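Local coordinates for designed CISK-PX domain (Synthetic construct, PDB 4OXW), which is a computationally designed version of the CISK phox-homology (PX) domain, a member of a family of phosphoinositide-binding modules, and probably keeps that fold, at residues A[26-31]-A[79-84]; A[30-33]-A[38-41]. All coordinates share one frame; numbering follows the deposited sequence.

Strand 25-34 is common to both contacts, which share I30 and K31 and have centres 15 Å apart. In contact 1 the V26 and Y28 end of the strand meets helix 78-96 through side chains and a water, with no direct hydrogen bond. In contact 2 its later residues pair backbone to backbone with strand 37-44. The two sites touch where K29 CE packs against A40 CB at 3.7 Å. I30, which lies in both segments but does not touch helix 78-96, pairs with V41 and packs on F110 and L111 of helix 105-112. A sulfate ion, probably from the crystallisation liquor, lies about 4 Å from the R84 side chain and could mark an anion-binding pocket.

Contact 1: A[26-31]-A[79-84]; sequences VMYKIK and QILEKR
Y28 and R84 cross at about a right angle, the phenol running out from the strand and the arginine chain passing its hydroxyl end. The closest approach, Y28 OH to R84 CD, is 3.1 Å, with CD oblique to the ring. With the ring and guanidinium planes 68° apart, the two groups do not stack. A bridging water joins them instead, lying in the plane of each group at its edge: it is 2.7 Å from Y28 OH and accepts a hydrogen bond of 2.9 Å from R84 NH1. The arginine chain leaves the helix with CG anti to the backbone N and then bends at chi3 (-89°), which swings the guanidinium past the hydroxyl so that NH1 faces the shared water. R84 NH2 is bound to P68 O, and Y45 makes a cation-pi contact with this arginine, adding partners besides the water. L81 CD2 lies 3.6 Å from Y28 OH, while L81 CD1 meets V26 CG2 tip to tip at 3.9 Å. The segment axes stay 10.9 Å apart at 36°, bridged by side chains. Such packing of a helix against one face of a three-stranded antiparallel sheet is part of the PX-domain fold.

Contact 2: A[30-33]-A[38-41]; sequences IKVK and EWAV
W39 turns its CG between the backbone N and the carbonyl carbon (chi1 63°), and the indole lies broadside to V32. V32 CB sits over one face, 3.9 Å from the centroid of the five-membered ring and 23° off its normal, which makes a CH-pi contact. The V32 branch anti to the backbone N, CG1, stands above the rim of the six-membered ring, 3.4 Å from W39 CZ2. NE1, at the indole's edge, is hydrogen-bonded to L111 O, a second hold on the ring. Beneath them the antiparallel backbones form hydrogen-bonded pairs, V32 with W39 and I30 with V41; V32 N reaches W39 O at 2.8 Å with an N-H...O angle of 168°. K31-A40 and K33-E38 are the non-hydrogen-bonded pairs, on the other face. There E38, CG anti to its backbone N, runs side by side with K33 while K31 comes across it obliquely; the methylenes K31 CE and K33 CD are nearest E38 OE2, at 3.2 and 3.4 Å. The K31 NZ to E38 OE2 ion pair is long, 3.7 Å, and K33 NZ is farther still. The geometry suggests a hairpin held mainly by backbone hydrogen bonds and apolar contacts, V32-W39 and I30-V41, the lysines probably stabilising the carboxylate only diffusely.

Contact 1: A[26-31]-A[79-84]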
loop_
_atom_site.group_PDB
_atom_site.type_symbol
_atom_site.label_atom_id
_atom_site.label_comp_id
_atom_site.label_asym_id
_atom_site.label_seq_id
_atom_site.Cartn_x
_atom_site.Cartn_y
_atom_site.Cartn_z
ATOM N N VAL A 26 -8.819 6.644 -5.375
ATOM C CA VAL A 26 -7.543 7.199 -4.962
ATOM C C VAL A 26 -6.555 6.033 -5.041
ATOM O O VAL A 26 -6.831 4.952 -4.532
ATOM C CB VAL A 26 -7.595 7.696 -3.526
ATOM C CG1 VAL A 26 -6.219 8.065 -2.987
ATOM C CG2 VAL A 26 -8.537 8.889 -3.383
ATOM N N MET A 27 -5.460 6.289 -5.718
ATOM C CA MET A 27 -4.350 5.354 -5.808
ATOM C C MET A 27 -3.119 5.939 -5.157
ATOM O O MET A 27 -2.899 7.144 -5.161
ATOM C CB MET A 27 -4.066 5.022 -7.252
ATOM C CG MET A 27 -5.249 4.380 -7.939
ATOM S SD MET A 27 -4.762 2.875 -8.780
ATOM C CE MET A 27 -6.329 2.529 -9.590
ATOM N N TYR A 28 -2.317 5.063 -4.565
ATOM C CA TYR A 28 -1.118 5.438 -3.835
ATOM C C TYR A 28 0.052 5.000 -4.683
ATOM O O TYR A 28 0.067 3.870 -5.151
ATOM C CB TYR A 28 -1.072 4.777 -2.409
ATOM C CG TYR A 28 -2.240 5.284 -1.568
ATOM C CD1 TYR A 28 -2.130 6.452 -0.825
ATOM C CD2 TYR A 28 -3.466 4.661 -1.606
ATOM C CE1 TYR A 28 -3.199 6.983 -0.129
ATOM C CE2 TYR A 28 -4.557 5.168 -0.902
ATOM C CZ TYR A 28 -4.432 6.374 -0.188
ATOM O OH TYR A 28 -5.502 6.946 0.532
ATOM N N LYS A 29 0.980 5.919 -4.933
ATOM C CA LYS A 29 2.162 5.624 -5.720
ATOM C C LYS A 29 3.250 5.062 -4.806
ATOM O O LYS A 29 3.772 5.771 -3.951
ATOM C CB LYS A 29 2.644 6.913 -6.399
ATOM C CG LYS A 29 3.918 6.713 -7.169
ATOM C CD LYS A 29 4.403 7.997 -7.814
ATOM C CE LYS A 29 5.573 7.680 -8.747
ATOM N NZ LYS A 29 6.160 8.927 -9.346
ATOM N N ILE A 30 3.557 3.773 -4.953
ATOM C CA ILE A 30 4.616 3.141 -4.173
ATOM C C ILE A 30 5.922 3.148 -5.017
ATOM O O ILE A 30 5.965 2.561 -6.112
ATOM C CB ILE A 30 4.286 1.707 -3.782
ATOM C CG1 ILE A 30 2.849 1.594 -3.207
ATOM C CG2 ILE A 30 5.352 1.161 -2.817
ATOM C CD1 ILE A 30 2.409 0.170 -2.959
ATOM N N LYS A 31 6.938 3.821 -4.506
ATOM C CA LYS A 31 8.286 3.835 -5.116
ATOM C C LYS A 31 9.087 2.692 -4.491
ATOM O O LYS A 31 9.116 2.537 -3.265
ATOM C CB LYS A 31 8.989 5.189 -4.878
ATOM C CG LYS A 31 8.440 6.306 -5.762
ATOM C CD LYS A 31 9.149 7.644 -5.558
ATOM C CE LYS A 31 10.658 7.523 -5.364
ATOM N NZ LYS A 31 11.284 8.882 -5.253
ATOM N N GLN A 79 -7.051 15.710 4.077
ATOM C CA GLN A 79 -6.358 15.569 5.301
ATOM C C GLN A 79 -6.391 14.077 5.723
ATOM O O GLN A 79 -5.378 13.524 6.184
ATOM C CB GLN A 79 -6.971 16.468 6.356
ATOM C CG GLN A 79 -6.845 15.995 7.775
ATOM C CD GLN A 79 -7.783 16.773 8.683
ATOM O OE1 GLN A 79 -7.345 17.659 9.421
ATOM N NE2 GLN A 79 -9.091 16.472 8.604
ATOM N N ILE A 80 -7.551 13.461 5.528
ATOM C CA ILE A 80 -7.701 11.991 5.777
ATOM C C ILE A 80 -6.766 11.186 4.850
ATOM O O ILE A 80 -6.097 10.238 5.278
ATOM C CB ILE A 80 -9.163 11.565 5.551
ATOM C CG1 ILE A 80 -10.016 12.037 6.736
ATOM C CG2 ILE A 80 -9.287 10.068 5.340
ATOM C CD1 ILE A 80 -11.489 11.734 6.543
ATOM N N LEU A 81 -6.723 11.570 3.587
ATOM C CA LEU A 81 -5.833 10.903 2.609
ATOM C C LEU A 81 -4.350 11.069 2.949
ATOM O O LEU A 81 -3.573 10.121 2.804
ATOM C CB LEU A 81 -6.128 11.350 1.179
ATOM C CG LEU A 81 -7.513 11.106 0.581
ATOM C CD1 LEU A 81 -7.732 11.664 -0.805
ATOM C CD2 LEU A 81 -7.861 9.615 0.656
ATOM N N GLU A 82 -3.909 12.241 3.433
ATOM C CA GLU A 82 -2.530 12.347 3.824
ATOM C C GLU A 82 -2.141 11.407 4.967
ATOM O O GLU A 82 -1.059 10.833 4.960
ATOM C CB GLU A 82 -2.166 13.769 4.262
ATOM C CG GLU A 82 -2.237 14.819 3.182
ATOM C CD GLU A 82 -1.249 14.649 2.043
ATOM O OE1 GLU A 82 -0.265 13.888 2.162
ATOM O OE2 GLU A 82 -1.532 15.240 0.981
ATOM N N LYS A 83 -3.031 11.264 5.962
ATOM C CA LYS A 83 -2.796 10.369 7.097
ATOM C C LYS A 83 -2.846 8.913 6.671
ATOM O O LYS A 83 -2.009 8.129 7.132
ATOM C CB LYS A 83 -3.828 10.591 8.198
ATOM C CG LYS A 83 -3.612 9.649 9.383
ATOM C CD LYS A 83 -4.735 9.736 10.427
ATOM C CE LYS A 83 -4.495 8.790 11.597
ATOM N NZ LYS A 83 -5.494 9.021 12.689
ATOM N N ARG A 84 -3.789 8.554 5.799
ATOM C CA ARG A 84 -3.830 7.181 5.259
ATOM C C ARG A 84 -2.540 6.873 4.451
ATOM O O ARG A 84 -1.974 5.814 4.600
ATOM C CB ARG A 84 -5.051 6.978 4.385
ATOM C CG ARG A 84 -5.122 5.626 3.727
ATOM C CD ARG A 84 -6.447 5.371 3.053
ATOM N NE ARG A 84 -7.441 4.771 3.947
ATOM C CZ ARG A 84 -8.646 4.367 3.551
ATOM N NH1 ARG A 84 -9.028 4.518 2.311
ATOM N NH2 ARG A 84 -9.467 3.734 4.394
HETATM O O HOH W 1 -7.892 5.803 -0.081
#

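Contact 2: A[30-33]-A[38-41]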
loop_
_atom_site.group_PDB
_atom_site.type_symbol
_atom_site.label_atom_id
_atom_site.label_comp_id
_atom_site.label_asym_id
_atom_site.label_seq_id
_atom_site.Cartn_x
_atom_site.Cartn_y
_atom_site.Cartn_z
ATOM N N ILE A 30 3.557 3.773 -4.953
ATOM C CA ILE A 30 4.616 3.141 -4.173
ATOM C C ILE A 30 5.922 3.148 -5.017
ATOM O O ILE A 30 5.965 2.561 -6.112
ATOM C CB ILE A 30 4.286 1.707 -3.782
ATOM C CG1 ILE A 30 2.849 1.594 -3.207
ATOM C CG2 ILE A 30 5.352 1.161 -2.817
ATOM C CD1 ILE A 30 2.409 0.170 -2.959
ATOM N N LYS A 31 6.938 3.821 -4.506
ATOM C CA LYS A 31 8.286 3.835 -5.116
ATOM C C LYS A 31 9.087 2.692 -4.491
ATOM O O LYS A 31 9.116 2.537 -3.265
ATOM C CB LYS A 31 8.989 5.189 -4.878
ATOM C CG LYS A 31 8.440 6.306 -5.762
ATOM C CD LYS A 31 9.149 7.644 -5.558
ATOM C CE LYS A 31 10.658 7.523 -5.364
ATOM N NZ LYS A 31 11.284 8.882 -5.253
ATOM N N VAL A 32 9.671 1.846 -5.343
ATOM C CA VAL A 32 10.324 0.624 -4.912
ATOM C C VAL A 32 11.762 0.708 -5.429
ATOM O O VAL A 32 11.971 1.040 -6.575
ATOM C CB VAL A 32 9.640 -0.619 -5.466
ATOM C CG1 VAL A 32 10.316 -1.892 -4.951
ATOM C CG2 VAL A 32 8.156 -0.630 -5.138
ATOM N N LYS A 33 12.734 0.516 -4.536
ATOM C CA LYS A 33 14.166 0.495 -4.903
ATOM C C LYS A 33 14.804 -0.810 -4.472
ATOM O O LYS A 33 14.529 -1.349 -3.391
ATOM C CB LYS A 33 14.859 1.666 -4.223
ATOM C CG LYS A 33 14.388 2.981 -4.771
ATOM C CD LYS A 33 14.596 4.121 -3.801
ATOM C CE LYS A 33 16.029 4.621 -3.809
ATOM N NZ LYS A 33 16.074 6.050 -3.374
ATOM N N GLU A 38 14.924 1.259 -9.647
ATOM C CA GLU A 38 13.815 1.966 -9.004
ATOM C C GLU A 38 12.627 1.935 -9.961
ATOM O O GLU A 38 12.779 2.052 -11.186
ATOM C CB GLU A 38 14.228 3.391 -8.655
ATOM C CG GLU A 38 13.146 4.234 -7.971
ATOM C CD GLU A 38 13.671 5.554 -7.442
ATOM O OE1 GLU A 38 14.525 6.169 -8.112
ATOM O OE2 GLU A 38 13.221 5.983 -6.359
ATOM N N TRP A 39 11.440 1.693 -9.414
ATOM C CA TRP A 39 10.219 1.736 -10.217
ATOM C C TRP A 39 9.075 2.124 -9.270
ATOM O O TRP A 39 9.268 2.330 -8.078
ATOM C CB TRP A 39 9.918 0.406 -10.884
ATOM C CG TRP A 39 9.658 -0.710 -9.969
ATOM C CD1 TRP A 39 8.433 -1.117 -9.471
ATOM C CD2 TRP A 39 10.622 -1.624 -9.439
ATOM N NE1 TRP A 39 8.595 -2.216 -8.659
ATOM C CE2 TRP A 39 9.927 -2.541 -8.605
ATOM C CE3 TRP A 39 12.020 -1.732 -9.545
ATOM C CZ2 TRP A 39 10.565 -3.562 -7.921
ATOM C CZ3 TRP A 39 12.647 -2.734 -8.863
ATOM C CH2 TRP A 39 11.929 -3.649 -8.062
ATOM N N ALA A 40 7.900 2.288 -9.842
ATOM C CA ALA A 40 6.710 2.632 -9.067
ATOM C C ALA A 40 5.565 1.720 -9.462
ATOM O O ALA A 40 5.457 1.303 -10.612
ATOM C CB ALA A 40 6.330 4.070 -9.350
ATOM N N VAL A 41 4.681 1.448 -8.510
ATOM C CA VAL A 41 3.441 0.745 -8.766
ATOM C C VAL A 41 2.382 1.618 -8.120
ATOM O O VAL A 41 2.663 2.387 -7.186
ATOM C CB VAL A 41 3.374 -0.692 -8.201
ATOM C CG1 VAL A 41 4.418 -1.568 -8.936
ATOM C CG2 VAL A 41 3.598 -0.723 -6.697
#